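Local coordinates for protein geranylgeranyl pyrophosphate synthase (Geoglobus acetivorans, PDB 5JFQ) that catalyses the stepwise addition of three isopentenyl diphosphate units to dimethylallyl diphosphate, giving geranylgeranyl diphosphate and smaller amounts of farnesyl diphosphate, at residues 144-149 with 172-177; 205-210 with 291-296; 118-123 with 135-140; 183-188 with 200-205. One frame throughout, in Å; residues are numbered along the deposited sequence.

Interaction 1: 144-149 with 172-177; sequences CVEICE and VRKKTG
Glu146 and Arg173 form a salt bridge between two helices. Arg173 NH2 donates to Glu146 OE1 at 3.1 Å, but the bond is bent (127° at the hydrogen) and weak. NH1 faces OE2 of the same carboxylate, though its modelled place is less certain. The two flat groups are turned 53° against each other.

Lys174 runs across Glu146 at about a right angle. Its methylene chain does the touching, with Lys174 CE 3.1 Å from Glu146 OE2. Glu149 OE1 comes to the same carbon, 3.3 Å from Lys174 CE. The Lys174 ammonium lies beyond salt-bridge range of both glutamates and is bonded instead to Glu170, which also pairs with Arg173, though through the less certain NH1. The second oxygen of Glu149 bonds to Tyr33 OH of the second subunit.

Below this charged layer the backbones come close. Ile147 CA makes a CH...O contact of 3.6 Å with Lys174 O. Beside it, Ile147 CG2 is 4.1 Å from Lys175 CD. Lys175 starts away from the other helix, and a bend at chi2 brings this CD against Ile147. Its NZ forms a salt bridge with Asp84.

The short axes approach to 7.0 Å and cross at -118°. Helix 165-190 makes a wider pi-type turn over 173-177, at Lys175 and Thr176. These two probably bind dimethylallyl diphosphate, and Asp84 probably binds magnesium, as in relatives. The arrangement is consistent with the allylic substrate site of an all-helical FPP/GGPP synthase, where a pi-type turn in the helix carries a lysine facing the first aspartate-rich motif.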
loop_
_atom_site.group_PDB
_atom_site.type_symbol
_atom_site.label_atom_id
_atom_site.label_comp_id
_atom_site.label_asym_id
_atom_site.label_seq_id
_atom_site.Cartn_x
_atom_site.Cartn_y
_atom_site.Cartn_z
ATOM N N CYS B 144 9.377 -2.490 -1.104
ATOM C CA CYS B 144 8.272 -1.667 -1.575
ATOM C C CYS B 144 8.549 -0.184 -1.348
ATOM O O CYS B 144 8.196 0.655 -2.182
ATOM C CB CYS B 144 6.982 -2.101 -0.884
ATOM S SG CYS B 144 6.412 -3.755 -1.381
ATOM N N VAL B 145 9.182 0.163 -0.229
ATOM C CA VAL B 145 9.566 1.555 -0.024
ATOM C C VAL B 145 10.506 1.996 -1.130
ATOM O O VAL B 145 10.392 3.108 -1.653
ATOM C CB VAL B 145 10.202 1.745 1.367
ATOM C CG1 VAL B 145 10.777 3.141 1.505
ATOM C CG2 VAL B 145 9.183 1.463 2.478
ATOM N N GLU B 146 11.432 1.120 -1.526
ATOM C CA GLU B 146 12.439 1.511 -2.503
ATOM C C GLU B 146 11.847 1.637 -3.898
ATOM O O GLU B 146 12.201 2.562 -4.632
ATOM C CB GLU B 146 13.596 0.524 -2.488
ATOM C CG GLU B 146 14.478 0.680 -1.267
ATOM C CD GLU B 146 15.934 0.413 -1.577
ATOM O OE1 GLU B 146 16.345 -0.766 -1.511
ATOM O OE2 GLU B 146 16.662 1.381 -1.909
ATOM N N ILE B 147 10.940 0.733 -4.280
ATOM C CA ILE B 147 10.227 0.897 -5.548
ATOM C C ILE B 147 9.560 2.263 -5.606
ATOM O O ILE B 147 9.610 2.950 -6.631
ATOM C CB ILE B 147 9.193 -0.229 -5.754
ATOM C CG1 ILE B 147 9.835 -1.609 -5.594
ATOM C CG2 ILE B 147 8.505 -0.086 -7.115
ATOM C CD1 ILE B 147 8.895 -2.731 -5.919
ATOM N N CYS B 148 8.922 2.674 -4.510
ATOM C CA CYS B 148 8.322 4.003 -4.448
ATOM C C CYS B 148 9.392 5.079 -4.567
ATOM O O CYS B 148 9.217 6.075 -5.279
ATOM C CB CYS B 148 7.543 4.172 -3.140
ATOM S SG CYS B 148 6.157 3.050 -2.920
ATOM N N GLU B 149 10.499 4.905 -3.843
ATOM C CA GLU B 149 11.623 5.816 -3.989
ATOM C C GLU B 149 12.111 5.842 -5.436
ATOM O O GLU B 149 12.412 6.911 -5.974
ATOM C CB GLU B 149 12.747 5.416 -3.032
ATOM C CG GLU B 149 12.405 5.604 -1.559
ATOM C CD GLU B 149 13.544 5.197 -0.636
ATOM O OE1 GLU B 149 14.519 4.593 -1.136
ATOM O OE2 GLU B 149 13.469 5.474 0.588
ATOM N N VAL B 172 17.079 2.581 -11.449
ATOM C CA VAL B 172 16.648 1.301 -12.003
ATOM C C VAL B 172 16.803 0.203 -10.960
ATOM O O VAL B 172 15.973 -0.716 -10.880
ATOM C CB VAL B 172 17.402 0.970 -13.308
ATOM C CG1 VAL B 172 18.856 0.719 -13.046
ATOM C CG2 VAL B 172 16.816 -0.266 -13.931
ATOM N N ARG B 173 17.837 0.300 -10.123
ATOM C CA ARG B 173 18.038 -0.689 -9.073
ATOM C C ARG B 173 16.836 -0.737 -8.135
ATOM O O ARG B 173 16.356 -1.823 -7.778
ATOM C CB ARG B 173 19.328 -0.368 -8.313
ATOM C CG ARG B 173 19.591 -1.230 -7.102
ATOM C CD ARG B 173 20.457 -0.500 -6.090
ATOM N NE ARG B 173 20.187 -1.022 -4.762
ATOM C CZ ARG B 173 19.472 -0.393 -3.837
ATOM N NH1 ARG B 173 18.973 0.809 -4.089
ATOM N NH2 ARG B 173 19.266 -0.964 -2.654
ATOM N N LYS B 174 16.322 0.435 -7.749
ATOM C CA LYS B 174 15.137 0.506 -6.903
ATOM C C LYS B 174 13.863 0.205 -7.690
ATOM O O LYS B 174 13.013 -0.566 -7.230
ATOM C CB LYS B 174 15.031 1.885 -6.258
ATOM C CG LYS B 174 16.111 2.250 -5.269
ATOM C CD LYS B 174 15.715 3.561 -4.593
ATOM C CE LYS B 174 16.675 3.986 -3.501
ATOM N NZ LYS B 174 17.963 4.520 -4.026
ATOM N N LYS B 175 13.713 0.796 -8.881
ATOM C CA LYS B 175 12.400 0.815 -9.523
ATOM C C LYS B 175 12.001 -0.566 -10.017
ATOM O O LYS B 175 10.845 -0.979 -9.856
ATOM C CB LYS B 175 12.369 1.830 -10.672
ATOM C CG LYS B 175 10.983 2.007 -11.315
ATOM C CD LYS B 175 9.886 2.202 -10.254
ATOM C CE LYS B 175 8.457 2.128 -10.823
ATOM N NZ LYS B 175 8.021 0.780 -11.300
ATOM N N THR B 176 12.935 -1.298 -10.621
ATOM C CA THR B 176 12.622 -2.634 -11.095
ATOM C C THR B 176 13.579 -3.718 -10.599
ATOM O O THR B 176 13.270 -4.902 -10.764
ATOM C CB THR B 176 12.573 -2.648 -12.631
ATOM O OG1 THR B 176 13.829 -2.203 -13.150
ATOM C CG2 THR B 176 11.451 -1.718 -13.154
ATOM N N GLY B 177 14.691 -3.360 -9.959
ATOM C CA GLY B 177 15.700 -4.322 -9.566
ATOM C C GLY B 177 15.439 -5.037 -8.253
ATOM O O GLY B 177 15.460 -6.278 -8.206
#

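Interaction 2: 205-210 with 291-296; sequences GIYSGI and IEMAKK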
loop_
_atom_site.group_PDB
_atom_site.type_symbol
_atom_site.label_atom_id
_atom_site.label_comp_id
_atom_site.label_asym_id
_atom_site.label_seq_id
_atom_site.Cartn_x
_atom_site.Cartn_y
_atom_site.Cartn_z
ATOM N N GLY B 205 19.351 -11.148 -8.446
ATOM C CA GLY B 205 18.066 -10.597 -8.840
ATOM C C GLY B 205 18.158 -9.142 -9.257
ATOM O O GLY B 205 17.531 -8.729 -10.231
ATOM N N ILE B 206 18.937 -8.347 -8.531
ATOM C CA ILE B 206 19.076 -6.946 -8.896
ATOM C C ILE B 206 19.710 -6.825 -10.266
ATOM O O ILE B 206 19.185 -6.149 -11.161
ATOM C CB ILE B 206 19.900 -6.190 -7.846
ATOM C CG1 ILE B 206 19.103 -6.054 -6.556
ATOM C CG2 ILE B 206 20.330 -4.847 -8.382
ATOM C CD1 ILE B 206 19.731 -6.806 -5.440
ATOM N N TYR B 207 20.858 -7.474 -10.443
ATOM C CA TYR B 207 21.583 -7.352 -11.698
ATOM C C TYR B 207 20.739 -7.853 -12.852
ATOM O O TYR B 207 20.669 -7.208 -13.906
ATOM C CB TYR B 207 22.907 -8.100 -11.605
ATOM C CG TYR B 207 23.786 -7.508 -10.538
ATOM C CD1 TYR B 207 23.710 -6.160 -10.243
ATOM C CD2 TYR B 207 24.668 -8.294 -9.811
ATOM C CE1 TYR B 207 24.489 -5.600 -9.276
ATOM C CE2 TYR B 207 25.461 -7.739 -8.832
ATOM C CZ TYR B 207 25.363 -6.383 -8.569
ATOM O OH TYR B 207 26.144 -5.807 -7.594
ATOM N N SER B 208 20.049 -8.970 -12.655
ATOM C CA SER B 208 19.119 -9.405 -13.681
ATOM C C SER B 208 18.091 -8.321 -13.967
ATOM O O SER B 208 17.704 -8.119 -15.119
ATOM C CB SER B 208 18.452 -10.700 -13.253
ATOM O OG SER B 208 19.444 -11.615 -12.827
ATOM N N GLY B 209 17.676 -7.581 -12.939
ATOM C CA GLY B 209 16.687 -6.538 -13.154
ATOM C C GLY B 209 17.222 -5.404 -14.005
ATOM O O GLY B 209 16.615 -5.019 -15.009
ATOM N N ILE B 210 18.379 -4.867 -13.627
ATOM C CA ILE B 210 18.944 -3.742 -14.357
ATOM C C ILE B 210 19.188 -4.113 -15.811
ATOM O O ILE B 210 18.707 -3.440 -16.729
ATOM C CB ILE B 210 20.223 -3.261 -13.666
ATOM C CG1 ILE B 210 19.851 -2.839 -12.242
ATOM C CG2 ILE B 210 20.857 -2.134 -14.467
ATOM C CD1 ILE B 210 21.013 -2.596 -11.344
ATOM N N ILE B 291 23.917 -8.962 -16.478
ATOM C CA ILE B 291 23.495 -10.360 -16.489
ATOM C C ILE B 291 24.649 -11.276 -16.116
ATOM O O ILE B 291 24.464 -12.281 -15.416
ATOM C CB ILE B 291 22.912 -10.717 -17.865
ATOM C CG1 ILE B 291 21.660 -9.890 -18.109
ATOM C CG2 ILE B 291 22.667 -12.213 -17.994
ATOM C CD1 ILE B 291 20.829 -9.610 -16.900
ATOM N N GLU B 292 25.855 -10.948 -16.571
ATOM C CA GLU B 292 27.013 -11.738 -16.188
ATOM C C GLU B 292 27.311 -11.572 -14.706
ATOM O O GLU B 292 27.568 -12.560 -14.005
ATOM C CB GLU B 292 28.209 -11.348 -17.055
ATOM C CG GLU B 292 28.004 -11.722 -18.514
ATOM C CD GLU B 292 27.874 -13.227 -18.713
ATOM O OE1 GLU B 292 28.811 -13.942 -18.288
ATOM O OE2 GLU B 292 26.849 -13.688 -19.281
ATOM N N MET B 293 27.235 -10.338 -14.201
ATOM C CA MET B 293 27.378 -10.117 -12.767
ATOM C C MET B 293 26.328 -10.884 -11.967
ATOM O O MET B 293 26.556 -11.206 -10.793
ATOM C CB MET B 293 27.286 -8.626 -12.463
ATOM C CG MET B 293 28.434 -8.074 -11.632
ATOM S SD MET B 293 28.227 -6.299 -11.295
ATOM C CE MET B 293 27.778 -5.656 -12.914
ATOM N N ALA B 294 25.181 -11.181 -12.577
ATOM C CA ALA B 294 24.182 -12.002 -11.910
ATOM C C ALA B 294 24.628 -13.457 -11.855
ATOM O O ALA B 294 24.588 -14.089 -10.790
ATOM C CB ALA B 294 22.840 -11.867 -12.626
ATOM N N LYS B 295 25.055 -14.007 -13.000
ATOM C CA LYS B 295 25.551 -15.380 -13.037
ATOM C C LYS B 295 26.733 -15.552 -12.094
ATOM O O LYS B 295 26.684 -16.348 -11.152
ATOM C CB LYS B 295 25.953 -15.762 -14.457
ATOM C CG LYS B 295 24.835 -15.752 -15.463
ATOM C CD LYS B 295 25.408 -15.374 -16.821
ATOM C CE LYS B 295 24.380 -15.481 -17.918
ATOM N NZ LYS B 295 24.999 -15.201 -19.236
ATOM N N LYS B 296 27.804 -14.790 -12.326
ATOM C CA LYS B 296 28.987 -14.893 -11.482
ATOM C C LYS B 296 28.651 -14.696 -10.019
ATOM O O LYS B 296 29.424 -15.117 -9.151
ATOM C CB LYS B 296 30.042 -13.874 -11.912
#
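Tyr207 lays one face of its ring against Met293. The sulfur sits 4.1 Å from the ring centroid, with Met293 SD only 18° off the normal of Tyr207. It is displaced toward the rim, near CE2 and CZ, and makes a Met-aromatic contact. The two side chains run obliquely to each other. Closer to the backbones, Met293 CB meets Tyr207 CD2 at 3.7 Å. Tyr207 leaves its backbone toward the other helix, and its CG, anti to the carbonyl carbon (chi1 -62°), comes near Met293 CB.

The root of the tyrosine rests on a small residue. Tyr207 CB is 3.9 Å from Ala294 CB. The same methyl also meets Ser208, with Ala294 CB 3.4 Å from Ser208 OG. That hydroxyl bonds to the backbone oxygen of Tyr204, within its own helix. Ile291 reaches in with the end of its chain, and its CD1 packs 3.7 Å from Ser208 CA, beside Tyr207 O. An alanine in place of Tyr207 would probably leave the Met293 sulfur without its aromatic partner and open a gap over Met293 CB, while the methyl contact to Ala294 could remain.

The two helices are nearly antiparallel, at 163°, and their short axes come within 7.6 Å. The contact joins helix 195-221 to helix 280-298. Helix 165-190 packs on Ile206 and Ile210 of the first helix through Leu169, Val172 and Arg173. Helix 305-316 brings Ala314 against both Ser208 and Ile291, so the C-terminal helix flanks the contact where these two residues meet.

Interaction 3: 118-123 with 135-140; sequences EAFEIL and RAVSKL
Leu123 and Val137 meet through their methyl groups, with Leu123 CD2 3.5 Å from Val137 CG2. Leu123 CG is anti to the backbone N (chi1 175°), which sets it beside Val137 CG2. Leu123 CD2 also packs 3.7 Å from Leu140 CD2, and the other branch, Leu123 CD1, lies 4.2 Å from Ala136 CB. One leucine thus spans three residues of the facing helix. An alanine in place of Leu123 would lose both branches, and would probably leave a gap between Ala136, Val137 and Leu140.

Aromatic contacts come from Phe120. Its ring edge turns to the backbone: Phe120 CE1 is 3.8 Å from Val137 O, which lies in the ring plane. The same side of the ring touches a methyl, with Phe120 CD1 3.9 Å from Val137 CG1. Leu140 CD2 approaches CE1 obliquely.

All five touching residues are buried, and their contacts are mostly apolar. The short axes stay 10.5 Å apart, so the contact is made by longer side chains reaching across.

Helix 105-123 and helix 130-159 follow each other in the chain and run nearly antiparallel here, at 155°. Helix 67-88 covers Leu123 through Ala72, and helix 165-190 covers it through Ile186. Phe120 of the second subunit stacks on Phe120 of this chain, and its Val137 meets Val137 here, which places this helix pair in the dimer interface.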
loop_
_atom_site.group_PDB
_atom_site.type_symbol
_atom_site.label_atom_id
_atom_site.label_comp_id
_atom_site.label_asym_id
_atom_site.label_seq_id
_atom_site.Cartn_x
_atom_site.Cartn_y
_atom_site.Cartn_z
ATOM N N GLU B 118 -3.076 -7.252 0.042
ATOM C CA GLU B 118 -3.254 -8.671 -0.212
ATOM C C GLU B 118 -1.914 -9.382 -0.278
ATOM O O GLU B 118 -1.797 -10.530 0.178
ATOM C CB GLU B 118 -4.067 -8.884 -1.485
ATOM C CG GLU B 118 -5.573 -8.821 -1.256
ATOM C CD GLU B 118 -6.396 -8.926 -2.546
ATOM O OE1 GLU B 118 -5.962 -8.386 -3.602
ATOM O OE2 GLU B 118 -7.495 -9.541 -2.494
ATOM N N ALA B 119 -0.878 -8.689 -0.758
ATOM C CA ALA B 119 0.439 -9.308 -0.879
ATOM C C ALA B 119 1.018 -9.637 0.487
ATOM O O ALA B 119 1.611 -10.704 0.678
ATOM C CB ALA B 119 1.396 -8.402 -1.651
ATOM N N PHE B 120 0.882 -8.724 1.441
ATOM C CA PHE B 120 1.384 -9.029 2.767
ATOM C C PHE B 120 0.535 -10.091 3.457
ATOM O O PHE B 120 1.057 -10.856 4.273
ATOM C CB PHE B 120 1.475 -7.752 3.580
ATOM C CG PHE B 120 2.634 -6.909 3.192
ATOM C CD1 PHE B 120 3.910 -7.220 3.644
ATOM C CD2 PHE B 120 2.469 -5.847 2.318
ATOM C CE1 PHE B 120 4.989 -6.465 3.273
ATOM C CE2 PHE B 120 3.558 -5.072 1.930
ATOM C CZ PHE B 120 4.820 -5.373 2.408
ATOM N N GLU B 121 -0.754 -10.185 3.130
ATOM C CA GLU B 121 -1.530 -11.261 3.719
ATOM C C GLU B 121 -1.126 -12.596 3.119
ATOM O O GLU B 121 -1.089 -13.617 3.818
ATOM C CB GLU B 121 -3.025 -11.030 3.529
ATOM C CG GLU B 121 -3.857 -12.113 4.160
ATOM C CD GLU B 121 -5.330 -11.996 3.879
ATOM O OE1 GLU B 121 -5.746 -11.025 3.222
ATOM O OE2 GLU B 121 -6.076 -12.894 4.323
ATOM N N ILE B 122 -0.798 -12.610 1.828
ATOM C CA ILE B 122 -0.404 -13.867 1.210
ATOM C C ILE B 122 0.979 -14.288 1.698
ATOM O O ILE B 122 1.179 -15.432 2.116
ATOM C CB ILE B 122 -0.483 -13.755 -0.316
ATOM C CG1 ILE B 122 -1.954 -13.620 -0.720
ATOM C CG2 ILE B 122 0.178 -14.973 -0.963
ATOM C CD1 ILE B 122 -2.164 -13.098 -2.146
ATOM N N LEU B 123 1.941 -13.359 1.685
ATOM C CA LEU B 123 3.268 -13.654 2.210
ATOM C C LEU B 123 3.186 -14.312 3.581
ATOM O O LEU B 123 3.862 -15.311 3.834
ATOM C CB LEU B 123 4.110 -12.380 2.288
ATOM C CG LEU B 123 5.492 -12.542 2.928
ATOM C CD1 LEU B 123 6.302 -13.568 2.187
ATOM C CD2 LEU B 123 6.226 -11.226 2.925
ATOM N N ARG B 135 11.124 -11.663 8.968
ATOM C CA ARG B 135 12.195 -11.104 8.152
ATOM C C ARG B 135 11.771 -10.924 6.695
ATOM O O ARG B 135 12.143 -9.934 6.062
ATOM C CB ARG B 135 13.437 -11.976 8.246
ATOM C CG ARG B 135 14.224 -11.761 9.530
ATOM C CD ARG B 135 15.297 -12.830 9.704
ATOM N NE ARG B 135 16.224 -12.903 8.573
ATOM C CZ ARG B 135 16.542 -14.032 7.939
ATOM N NH1 ARG B 135 16.014 -15.198 8.321
ATOM N NH2 ARG B 135 17.409 -14.001 6.936
ATOM N N ALA B 136 10.990 -11.859 6.149
ATOM C CA ALA B 136 10.537 -11.728 4.768
ATOM C C ALA B 136 9.578 -10.563 4.618
ATOM O O ALA B 136 9.627 -9.834 3.620
ATOM C CB ALA B 136 9.870 -13.015 4.287
ATOM N N VAL B 137 8.690 -10.372 5.591
ATOM C CA VAL B 137 7.796 -9.224 5.527
ATOM C C VAL B 137 8.596 -7.925 5.611
ATOM O O VAL B 137 8.359 -6.978 4.848
ATOM C CB VAL B 137 6.732 -9.331 6.633
ATOM C CG1 VAL B 137 6.033 -7.998 6.846
ATOM C CG2 VAL B 137 5.736 -10.423 6.288
ATOM N N SER B 138 9.587 -7.882 6.504
ATOM C CA SER B 138 10.403 -6.686 6.677
ATOM C C SER B 138 11.175 -6.338 5.406
ATOM O O SER B 138 11.251 -5.160 5.006
ATOM C CB SER B 138 11.372 -6.893 7.836
ATOM O OG SER B 138 12.293 -5.823 7.910
ATOM N N LYS B 139 11.757 -7.356 4.763
ATOM C CA LYS B 139 12.554 -7.131 3.565
ATOM C C LYS B 139 11.681 -6.726 2.378
ATOM O O LYS B 139 12.027 -5.798 1.637
ATOM C CB LYS B 139 13.374 -8.383 3.281
ATOM C CG LYS B 139 14.489 -8.601 4.334
ATOM C CD LYS B 139 15.037 -10.030 4.315
ATOM C CE LYS B 139 16.047 -10.288 5.437
ATOM N NZ LYS B 139 17.414 -9.721 5.223
ATOM N N LEU B 140 10.536 -7.388 2.204
ATOM C CA LEU B 140 9.616 -7.037 1.135
ATOM C C LEU B 140 9.009 -5.661 1.334
ATOM O O LEU B 140 8.706 -4.968 0.361
ATOM C CB LEU B 140 8.515 -8.082 1.037
ATOM C CG LEU B 140 7.418 -7.757 0.026
ATOM C CD1 LEU B 140 7.973 -7.642 -1.392
ATOM C CD2 LEU B 140 6.339 -8.802 0.088
#

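Interaction 4: 183-188 with 200-205; sequences SASIPA and ALWNYG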
loop_
_atom_site.group_PDB
_atom_site.type_symbol
_atom_site.label_atom_id
_atom_site.label_comp_id
_atom_site.label_asym_id
_atom_site.label_seq_id
_atom_site.Cartn_x
_atom_site.Cartn_y
_atom_site.Cartn_z
ATOM N N SER B 183 12.676 -11.439 -5.207
ATOM C CA SER B 183 12.173 -12.659 -5.845
ATOM C C SER B 183 13.118 -13.835 -5.619
ATOM O O SER B 183 12.703 -14.912 -5.175
ATOM C CB SER B 183 11.977 -12.437 -7.345
ATOM O OG SER B 183 11.220 -11.275 -7.601
ATOM N N ALA B 184 14.400 -13.641 -5.931
ATOM C CA ALA B 184 15.409 -14.672 -5.714
ATOM C C ALA B 184 15.849 -14.727 -4.259
ATOM O O ALA B 184 16.130 -15.810 -3.729
ATOM C CB ALA B 184 16.619 -14.417 -6.620
ATOM N N SER B 185 15.908 -13.570 -3.607
ATOM C CA SER B 185 16.368 -13.525 -2.231
ATOM C C SER B 185 15.426 -14.276 -1.308
ATOM O O SER B 185 15.879 -14.984 -0.407
ATOM C CB SER B 185 16.497 -12.076 -1.773
ATOM O OG SER B 185 17.756 -11.844 -1.189
ATOM N N ILE B 186 14.117 -14.153 -1.518
ATOM C CA ILE B 186 13.180 -14.453 -0.434
ATOM C C ILE B 186 13.183 -15.927 -0.031
ATOM O O ILE B 186 12.993 -16.204 1.163
ATOM C CB ILE B 186 11.758 -13.944 -0.750
ATOM C CG1 ILE B 186 10.951 -13.827 0.553
ATOM C CG2 ILE B 186 11.029 -14.786 -1.792
ATOM C CD1 ILE B 186 9.518 -13.331 0.366
ATOM N N PRO B 187 13.416 -16.908 -0.922
ATOM C CA PRO B 187 13.505 -18.291 -0.415
ATOM C C PRO B 187 14.690 -18.498 0.518
ATOM O O PRO B 187 14.594 -19.287 1.471
ATOM C CB PRO B 187 13.621 -19.141 -1.693
ATOM C CG PRO B 187 13.139 -18.275 -2.794
ATOM C CD PRO B 187 13.554 -16.883 -2.392
ATOM N N ALA B 188 15.805 -17.803 0.278
ATOM C CA ALA B 188 16.910 -17.838 1.227
ATOM C C ALA B 188 16.503 -17.255 2.564
ATOM O O ALA B 188 16.994 -17.692 3.613
ATOM C CB ALA B 188 18.111 -17.078 0.675
ATOM N N ALA B 200 23.707 -13.345 -2.229
ATOM C CA ALA B 200 24.032 -13.890 -3.543
ATOM C C ALA B 200 22.801 -13.943 -4.437
ATOM O O ALA B 200 22.846 -13.514 -5.593
ATOM C CB ALA B 200 24.662 -15.275 -3.399
ATOM N N LEU B 201 21.690 -14.477 -3.926
ATOM C CA LEU B 201 20.465 -14.474 -4.718
ATOM C C LEU B 201 19.942 -13.066 -4.888
ATOM O O LEU B 201 19.368 -12.734 -5.930
ATOM C CB LEU B 201 19.411 -15.354 -4.065
ATOM C CG LEU B 201 19.755 -16.834 -4.166
ATOM C CD1 LEU B 201 18.898 -17.662 -3.215
ATOM C CD2 LEU B 201 19.575 -17.285 -5.606
ATOM N N TRP B 202 20.134 -12.234 -3.868
ATOM C CA TRP B 202 19.813 -10.821 -3.972
ATOM C C TRP B 202 20.549 -10.196 -5.149
ATOM O O TRP B 202 19.927 -9.742 -6.119
ATOM C CB TRP B 202 20.174 -10.132 -2.651
ATOM C CG TRP B 202 19.858 -8.644 -2.520
ATOM C CD1 TRP B 202 20.758 -7.636 -2.328
ATOM C CD2 TRP B 202 18.559 -8.019 -2.527
ATOM N NE1 TRP B 202 20.107 -6.428 -2.229
ATOM C CE2 TRP B 202 18.758 -6.638 -2.340
ATOM C CE3 TRP B 202 17.256 -8.494 -2.671
ATOM C CZ2 TRP B 202 17.704 -5.732 -2.299
ATOM C CZ3 TRP B 202 16.217 -7.598 -2.627
ATOM C CH2 TRP B 202 16.443 -6.232 -2.444
ATOM N N ASN B 203 21.885 -10.201 -5.093
ATOM C CA ASN B 203 22.680 -9.569 -6.142
ATOM C C ASN B 203 22.301 -10.100 -7.520
ATOM O O ASN B 203 22.171 -9.329 -8.479
ATOM C CB ASN B 203 24.166 -9.781 -5.859
ATOM C CG ASN B 203 24.715 -8.783 -4.849
ATOM O OD1 ASN B 203 23.971 -7.993 -4.274
ATOM N ND2 ASN B 203 26.025 -8.813 -4.636
ATOM N N TYR B 204 22.074 -11.409 -7.628
ATOM C CA TYR B 204 21.607 -11.964 -8.891
ATOM C C TYR B 204 20.323 -11.286 -9.350
ATOM O O TYR B 204 20.199 -10.886 -10.514
ATOM C CB TYR B 204 21.395 -13.464 -8.753
ATOM C CG TYR B 204 20.534 -14.049 -9.835
ATOM C CD1 TYR B 204 21.081 -14.460 -11.035
ATOM C CD2 TYR B 204 19.172 -14.205 -9.652
ATOM C CE1 TYR B 204 20.289 -15.015 -12.027
ATOM C CE2 TYR B 204 18.374 -14.754 -10.631
ATOM C CZ TYR B 204 18.936 -15.158 -11.816
ATOM O OH TYR B 204 18.142 -15.702 -12.797
ATOM N N GLY B 205 19.351 -11.148 -8.446
ATOM C CA GLY B 205 18.066 -10.597 -8.840
ATOM C C GLY B 205 18.158 -9.142 -9.257
ATOM O O GLY B 205 17.531 -8.729 -10.231
#
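Ala184 O is packed against Leu201 and bonded to Ser55 OG of helix 47-58. Leu201 CB lies 3.3 Å from Ala184 O, and Leu201 CD1 also touches this oxygen. The helix is kinked at Pro187, which has no N-H to give to Ser183 O. Thr52 OG1 bonds to that oxygen instead. Ala188 N stands 4.5 Å from Ala184 O, too far to bond. Side chains of helix 47-58 thus serve two carbonyls at the kink.

Ala184 CB touches several groups of the other helix. It lies 3.3 Å from Leu201 O and also meets Leu201 CB. The Tyr204 ring presents its edge to this methyl, with Tyr204 CD2 4.0 Å from Ala184 CB. The hydroxyl of Tyr204 is held by Leu310 O. One turn further on, Ala188 CB touches Leu201 CD1 at 4.0 Å.

Ser185 packs at the base of Trp202. Its OG is 3.3 Å from Trp202 CB, and Ser185 CB lies near Trp202 CE3. Ser185 OG has a weak bond to Glu198 O.

With alanines and a serine on one side, the backbones come close: Ser185 CA and Trp202 CA are 4.7 Å apart. The short axes approach to 7.2 Å and run almost antiparallel, at 169°. This is an antiparallel hairpin of the consecutive helices 165-190 and 195-221, within the all-helical fold of the polyprenyl synthases.

Overall arrangement
Three of the contacts join consecutive helices; interaction 2 joins helix 195-221 to the distant helix 280-298. Interactions 3, 1 and 4 follow in the chain through helices 130-159 and 165-190. Interactions 4 and 2 share Gly205, with centres about 10 Å apart, and Ala294 CB touches Tyr204 CD1 at 3.5 Å. Interactions 3 and 4 meet where Leu123 CD1 lies 3.7 Å from Ile186 CD1. Val172 CG1 joins interaction 1 to interaction 2, at 3.8 Å from Ile210 CG2. Interaction 1 carries residues that probably bind dimethylallyl diphosphate. The other three lie further out, each with a side chain about 9 Å from that of a probable substrate-binding residue. Interactions 1 and 3 also touch the second subunit.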